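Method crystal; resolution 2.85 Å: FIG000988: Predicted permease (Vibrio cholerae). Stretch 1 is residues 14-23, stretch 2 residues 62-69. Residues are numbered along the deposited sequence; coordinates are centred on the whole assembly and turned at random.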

ATOM      1  N   SER D  14     -12.329  16.215 -11.294  1.00115.80           N
ATOM      2  CA  SER D  14     -11.567  15.155 -10.634  1.00120.17           C
ATOM      3  C   SER D  14     -10.137  15.587 -10.302  1.00125.55           C
ATOM      4  O   SER D  14      -9.652  15.347  -9.188  1.00125.99           O
ATOM      5  CB  SER D  14     -11.544  13.913 -11.529  1.00117.95           C
ATOM      6  OG  SER D  14     -12.852  13.427 -11.810  1.00127.44           O
ATOM      7  N   GLN D  15      -9.443  16.208 -11.266  1.00128.63           N
ATOM      8  CA  GLN D  15      -8.059  16.646 -11.057  1.00120.05           C
ATOM      9  C   GLN D  15      -7.915  17.555  -9.836  1.00120.24           C
ATOM     10  O   GLN D  15      -7.075  17.304  -8.965  1.00117.31           O
ATOM     11  CB  GLN D  15      -7.537  17.368 -12.302  1.00108.81           C
ATOM     12  CG  GLN D  15      -6.103  17.854 -12.118  1.00104.13           C
ATOM     13  CD  GLN D  15      -5.602  18.783 -13.217  1.00105.42           C
ATOM     14  OE1 GLN D  15      -6.337  19.157 -14.131  1.00110.62           O
ATOM     15  NE2 GLN D  15      -4.331  19.165 -13.121  1.00102.43           N
ATOM     16  N   PHE D  16      -8.695  18.642  -9.781  1.00122.28           N
ATOM     17  CA  PHE D  16      -8.652  19.533  -8.621  1.00125.52           C
ATOM     18  C   PHE D  16      -8.918  18.775  -7.325  1.00119.96           C
ATOM     19  O   PHE D  16      -8.227  18.992  -6.323  1.00118.78           O
ATOM     20  CB  PHE D  16      -9.661  20.672  -8.782  1.00134.72           C
ATOM     21  CG  PHE D  16      -9.220  21.738  -9.742  1.00142.68           C
ATOM     22  CD1 PHE D  16      -7.908  21.781 -10.174  1.00142.53           C
ATOM     23  CD2 PHE D  16     -10.111  22.698 -10.215  1.00147.19           C
ATOM     24  CE1 PHE D  16      -7.483  22.752 -11.061  1.00147.30           C
ATOM     25  CE2 PHE D  16      -9.690  23.677 -11.107  1.00147.40           C
ATOM     26  CZ  PHE D  16      -8.373  23.702 -11.529  1.00148.81           C
ATOM     27  N   ALA D  17      -9.921  17.890  -7.326  1.00120.89           N
ATOM     28  CA  ALA D  17     -10.214  17.078  -6.148  1.00121.11           C
ATOM     29  C   ALA D  17      -8.975  16.329  -5.673  1.00119.17           C
ATOM     30  O   ALA D  17      -8.598  16.404  -4.498  1.00124.71           O
ATOM     31  CB  ALA D  17     -11.343  16.098  -6.465  1.00122.29           C
ATOM     32  N   ILE D  18      -8.327  15.602  -6.589  1.00118.08           N
ATOM     33  CA  ILE D  18      -7.130  14.826  -6.261  1.00118.41           C
ATOM     34  C   ILE D  18      -6.021  15.736  -5.744  1.00118.47           C
ATOM     35  O   ILE D  18      -5.305  15.394  -4.796  1.00121.28           O
ATOM     36  CB  ILE D  18      -6.675  14.025  -7.497  1.00114.06           C
ATOM     37  CG1 ILE D  18      -7.734  12.997  -7.892  1.00119.64           C
ATOM     38  CG2 ILE D  18      -5.352  13.337  -7.253  1.00108.54           C
ATOM     39  CD1 ILE D  18      -7.321  12.124  -9.057  1.00120.39           C
ATOM     40  N   PHE D  19      -5.854  16.904  -6.368  1.00116.13           N
ATOM     41  CA  PHE D  19      -4.897  17.890  -5.876  1.00115.32           C
ATOM     42  C   PHE D  19      -5.224  18.316  -4.450  1.00126.95           C
ATOM     43  O   PHE D  19      -4.334  18.380  -3.595  1.00131.97           O
ATOM     44  CB  PHE D  19      -4.891  19.099  -6.801  1.00114.75           C
ATOM     45  CG  PHE D  19      -3.920  20.163  -6.401  1.00117.67           C
ATOM     46  CD1 PHE D  19      -2.603  20.086  -6.807  1.00119.80           C
ATOM     47  CD2 PHE D  19      -4.322  21.248  -5.628  1.00124.73           C
ATOM     48  CE1 PHE D  19      -1.693  21.062  -6.450  1.00126.42           C
ATOM     49  CE2 PHE D  19      -3.414  22.231  -5.267  1.00131.32           C
ATOM     50  CZ  PHE D  19      -2.098  22.135  -5.679  1.00130.65           C
ATOM     51  N   PHE D  20      -6.497  18.640  -4.180  1.00136.28           N
ATOM     52  CA  PHE D  20      -6.903  19.028  -2.828  1.00142.00           C
ATOM     53  C   PHE D  20      -6.549  17.956  -1.804  1.00137.21           C
ATOM     54  O   PHE D  20      -6.318  18.276  -0.633  1.00141.89           O
ATOM     55  CB  PHE D  20      -8.409  19.323  -2.777  1.00144.73           C
ATOM     56  CG  PHE D  20      -8.942  19.577  -1.380  1.00148.34           C
ATOM     57  CD1 PHE D  20      -8.663  20.763  -0.722  1.00153.37           C
ATOM     58  CD2 PHE D  20      -9.723  18.629  -0.731  1.00146.42           C
ATOM     59  CE1 PHE D  20      -9.148  21.001   0.558  1.00157.33           C
ATOM     60  CE2 PHE D  20     -10.212  18.863   0.551  1.00149.32           C
ATOM     61  CZ  PHE D  20      -9.923  20.049   1.194  1.00155.45           C
ATOM     62  N   VAL D  21      -6.501  16.687  -2.221  1.00126.58           N
ATOM     63  CA  VAL D  21      -6.044  15.621  -1.334  1.00122.31           C
ATOM     64  C   VAL D  21      -4.524  15.633  -1.204  1.00125.84           C
ATOM     65  O   VAL D  21      -3.986  15.688  -0.093  1.00130.99           O
ATOM     66  CB  VAL D  21      -6.542  14.250  -1.823  1.00114.10           C
ATOM     67  CG1 VAL D  21      -6.003  13.161  -0.919  1.00113.90           C
ATOM     68  CG2 VAL D  21      -8.046  14.198  -1.848  1.00113.39           C
ATOM     69  N   LEU D  22      -3.815  15.552  -2.335  1.00126.42           N
ATOM     70  CA  LEU D  22      -2.354  15.456  -2.328  1.00129.46           C
ATOM     71  C   LEU D  22      -1.712  16.597  -1.546  1.00135.22           C
ATOM     72  O   LEU D  22      -0.938  16.365  -0.611  1.00141.36           O
ATOM     73  CB  LEU D  22      -1.831  15.441  -3.761  1.00129.31           C
ATOM     74  CG  LEU D  22      -2.274  14.250  -4.599  1.00123.99           C
ATOM     75  CD1 LEU D  22      -1.830  14.443  -6.039  1.00126.48           C
ATOM     76  CD2 LEU D  22      -1.711  12.972  -4.001  1.00117.30           C
ATOM     77  N   PHE D  23      -2.001  17.844  -1.939  1.00134.38           N
ATOM     78  CA  PHE D  23      -1.493  19.006  -1.212  1.00138.30           C
ATOM     79  C   PHE D  23      -1.729  18.889   0.288  1.00138.67           C
ATOM     80  O   PHE D  23      -0.826  19.142   1.096  1.00140.27           O
ATOM     81  CB  PHE D  23      -2.157  20.282  -1.738  1.00137.52           C
ATOM     82  CG  PHE D  23      -2.066  21.450  -0.785  1.00139.25           C
ATOM     83  CD1 PHE D  23      -0.911  22.211  -0.712  1.00140.38           C
ATOM     84  CD2 PHE D  23      -3.131  21.782   0.042  1.00142.73           C
ATOM     85  CE1 PHE D  23      -0.819  23.279   0.163  1.00146.31           C
ATOM     86  CE2 PHE D  23      -3.044  22.848   0.922  1.00148.15           C
ATOM     87  CZ  PHE D  23      -1.885  23.598   0.980  1.00150.64           C
TER
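Stretch 2 62-69: LMLPLSLY

Stretch 2 (Leu62–Tyr69) is helical and lies across the helix of stretch 1 (Ser14–Phe23) in a broadly antiparallel sense: the N-to-C directions differ by 140°, and the axes approach to 8.6 Å. Both helices extend beyond the residues described here. Stretch 1 keeps a regular i to i+4 ladder, for example Phe19 N to Gln15 O at 2.9 Å and Leu22 N to Ile18 O at 2.9 Å. Stretch 2 is kinked at Pro65, whose ring nitrogen carries no hydrogen and so makes no bond to the preceding turn; the ladder includes Ser67 N to Met63 O at 2.7 Å. The CB of Pro65 points away from stretch 1.

The reversed direction shows in the register, with Gln15 CA 5.7 Å from Leu68 CA, Phe19 CA 5.5 Å from Ser67 CA, and Leu22 CA 7.1 Å from Met63 CA. Ser67 is at the centre of the contact, and its small side chain accompanies the close backbone approach. With chi1 t, its OG lies 3.5 Å from Phe19 CB and 3.6 Å from Gln15 O, yet no hydrogen bond joins the two stretches. The same OG is at the edge of the Phe19 ring, near its plane.

Phe19 leaves its helix sideways. Chi1 t and chi2 of 85° carry the ring alongside stretch 2, where CE1 meets Leu64 CD2 at 3.7 Å in an apolar contact. Leu64 also starts sideways, but its m,t rotamer brings its end nearer stretch 1.

The CA-to-CB bond of Leu22 points toward stretch 2. In its m,t conformation CD1 lies 3.6 Å from Met63 CE and 4.1 Å from Ser67 CA, so one methyl touches two residues a helical turn apart. Met63 also points toward its neighbour; its chi1 is m, chi2 lies between wells at -27°, and chi3 is m, a bent course that ends with CE against the leucine methyl.

At the other end, Gln15 is extended, with chi1 and chi2 both t, and its end comes nearer stretch 2 than its sideways CB direction suggests. OE1 lies 3.5 Å from Leu68 CD1, a polar atom against a methyl, while NE2 is hydrogen-bonded elsewhere in the structure. Leu68 points away overall, but its t,p rotamer returns its end to this contact. Ile18 points toward stretch 2 but approaches more loosely, with CG2 4.4 Å from Ser67 O. Altogether, packing without cross-stretch hydrogen bonds buries 430 Å², summed over both sides.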

ATOM      1  N   LEU D  62       6.418  18.671  -7.230  1.00132.43           N
ATOM      2  CA  LEU D  62       6.336  17.219  -7.260  1.00133.31           C
ATOM      3  C   LEU D  62       4.926  16.714  -7.545  1.00128.14           C
ATOM      4  O   LEU D  62       4.774  15.610  -8.083  1.00121.47           O
ATOM      5  CB  LEU D  62       6.841  16.654  -5.928  1.00134.82           C
ATOM      6  CG  LEU D  62       7.468  15.259  -5.962  1.00133.08           C
ATOM      7  CD1 LEU D  62       8.543  15.197  -7.038  1.00126.19           C
ATOM      8  CD2 LEU D  62       8.041  14.875  -4.595  1.00144.36           C
ATOM      9  N   MET D  63       3.898  17.498  -7.225  1.00126.90           N
ATOM     10  CA  MET D  63       2.538  16.979  -7.196  1.00125.91           C
ATOM     11  C   MET D  63       1.713  17.326  -8.421  1.00126.14           C
ATOM     12  O   MET D  63       0.839  16.538  -8.792  1.00128.64           O
ATOM     13  CB  MET D  63       1.810  17.469  -5.942  1.00134.91           C
ATOM     14  CG  MET D  63       2.348  16.867  -4.648  1.00148.84           C
ATOM     15  SD  MET D  63       3.110  15.234  -4.838  1.00154.96           S
ATOM     16  CE  MET D  63       1.671  14.187  -5.082  1.00150.41           C
ATOM     17  N   LEU D  64       1.951  18.472  -9.055  1.00121.87           N
ATOM     18  CA  LEU D  64       1.236  18.802 -10.288  1.00115.50           C
ATOM     19  C   LEU D  64       1.279  17.696 -11.336  1.00110.72           C
ATOM     20  O   LEU D  64       0.215  17.357 -11.875  1.00107.92           O
ATOM     21  CB  LEU D  64       1.772  20.119 -10.862  1.00121.73           C
ATOM     22  CG  LEU D  64       1.490  21.354 -10.011  1.00132.01           C
ATOM     23  CD1 LEU D  64       2.041  22.602 -10.683  1.00137.60           C
ATOM     24  CD2 LEU D  64      -0.004  21.497  -9.728  1.00134.84           C
ATOM     25  N   PRO D  65       2.452  17.089 -11.679  1.00114.19           N
ATOM     26  CA  PRO D  65       2.434  15.966 -12.628  1.00109.70           C
ATOM     27  C   PRO D  65       1.507  14.846 -12.190  1.00107.99           C
ATOM     28  O   PRO D  65       0.615  14.437 -12.937  1.00103.37           O
ATOM     29  CB  PRO D  65       3.892  15.486 -12.644  1.00107.57           C
ATOM     30  CG  PRO D  65       4.688  16.639 -12.215  1.00115.85           C
ATOM     31  CD  PRO D  65       3.828  17.414 -11.257  1.00117.98           C
ATOM     32  N   LEU D  66       1.725  14.334 -10.979  1.00115.23           N
ATOM     33  CA  LEU D  66       0.900  13.244 -10.473  1.00109.04           C
ATOM     34  C   LEU D  66      -0.562  13.641 -10.413  1.00111.52           C
ATOM     35  O   LEU D  66      -1.446  12.808 -10.649  1.00110.19           O
ATOM     36  CB  LEU D  66       1.382  12.828  -9.087  1.00103.97           C
ATOM     37  CG  LEU D  66       0.786  11.527  -8.572  1.00 98.99           C
ATOM     38  CD1 LEU D  66       1.112  10.387  -9.520  1.00 97.96           C
ATOM     39  CD2 LEU D  66       1.320  11.242  -7.191  1.00100.59           C
ATOM     40  N   SER D  67      -0.831  14.908 -10.106  1.00117.10           N
ATOM     41  CA  SER D  67      -2.201  15.393  -9.999  1.00113.34           C
ATOM     42  C   SER D  67      -2.964  15.170 -11.298  1.00111.58           C
ATOM     43  O   SER D  67      -3.996  14.488 -11.324  1.00108.00           O
ATOM     44  CB  SER D  67      -2.180  16.874  -9.623  1.00117.78           C
ATOM     45  OG  SER D  67      -3.484  17.388  -9.494  1.00122.71           O
ATOM     46  N   LEU D  68      -2.452  15.734 -12.394  1.00112.99           N
ATOM     47  CA  LEU D  68      -3.075  15.563 -13.702  1.00106.79           C
ATOM     48  C   LEU D  68      -3.026  14.109 -14.166  1.00101.65           C
ATOM     49  O   LEU D  68      -3.987  13.613 -14.768  1.00107.14           O
ATOM     50  CB  LEU D  68      -2.387  16.471 -14.714  1.00107.80           C
ATOM     51  CG  LEU D  68      -3.009  16.461 -16.105  1.00106.40           C
ATOM     52  CD1 LEU D  68      -4.465  16.877 -16.024  1.00108.96           C
ATOM     53  CD2 LEU D  68      -2.246  17.376 -17.029  1.00108.71           C
ATOM     54  N   TYR D  69      -1.912  13.421 -13.904  1.00 99.66           N
ATOM     55  CA  TYR D  69      -1.753  12.008 -14.246  1.00 97.11           C
ATOM     56  C   TYR D  69      -2.878  11.149 -13.676  1.00 95.61           C
ATOM     57  O   TYR D  69      -3.569  10.439 -14.414  1.00 91.69           O
ATOM     58  CB  TYR D  69      -0.394  11.541 -13.718  1.00100.34           C
ATOM     59  CG  TYR D  69       0.109  10.155 -14.093  1.00 95.81           C
ATOM     60  CD1 TYR D  69       0.595   9.879 -15.365  1.00 90.70           C
ATOM     61  CD2 TYR D  69       0.187   9.150 -13.134  1.00 98.03           C
ATOM     62  CE1 TYR D  69       1.098   8.614 -15.684  1.00 89.22           C
ATOM     63  CE2 TYR D  69       0.683   7.897 -13.439  1.00 97.19           C
ATOM     64  CZ  TYR D  69       1.136   7.628 -14.708  1.00 92.89           C
ATOM     65  OH  TYR D  69       1.622   6.365 -14.969  1.00 91.40           O
TER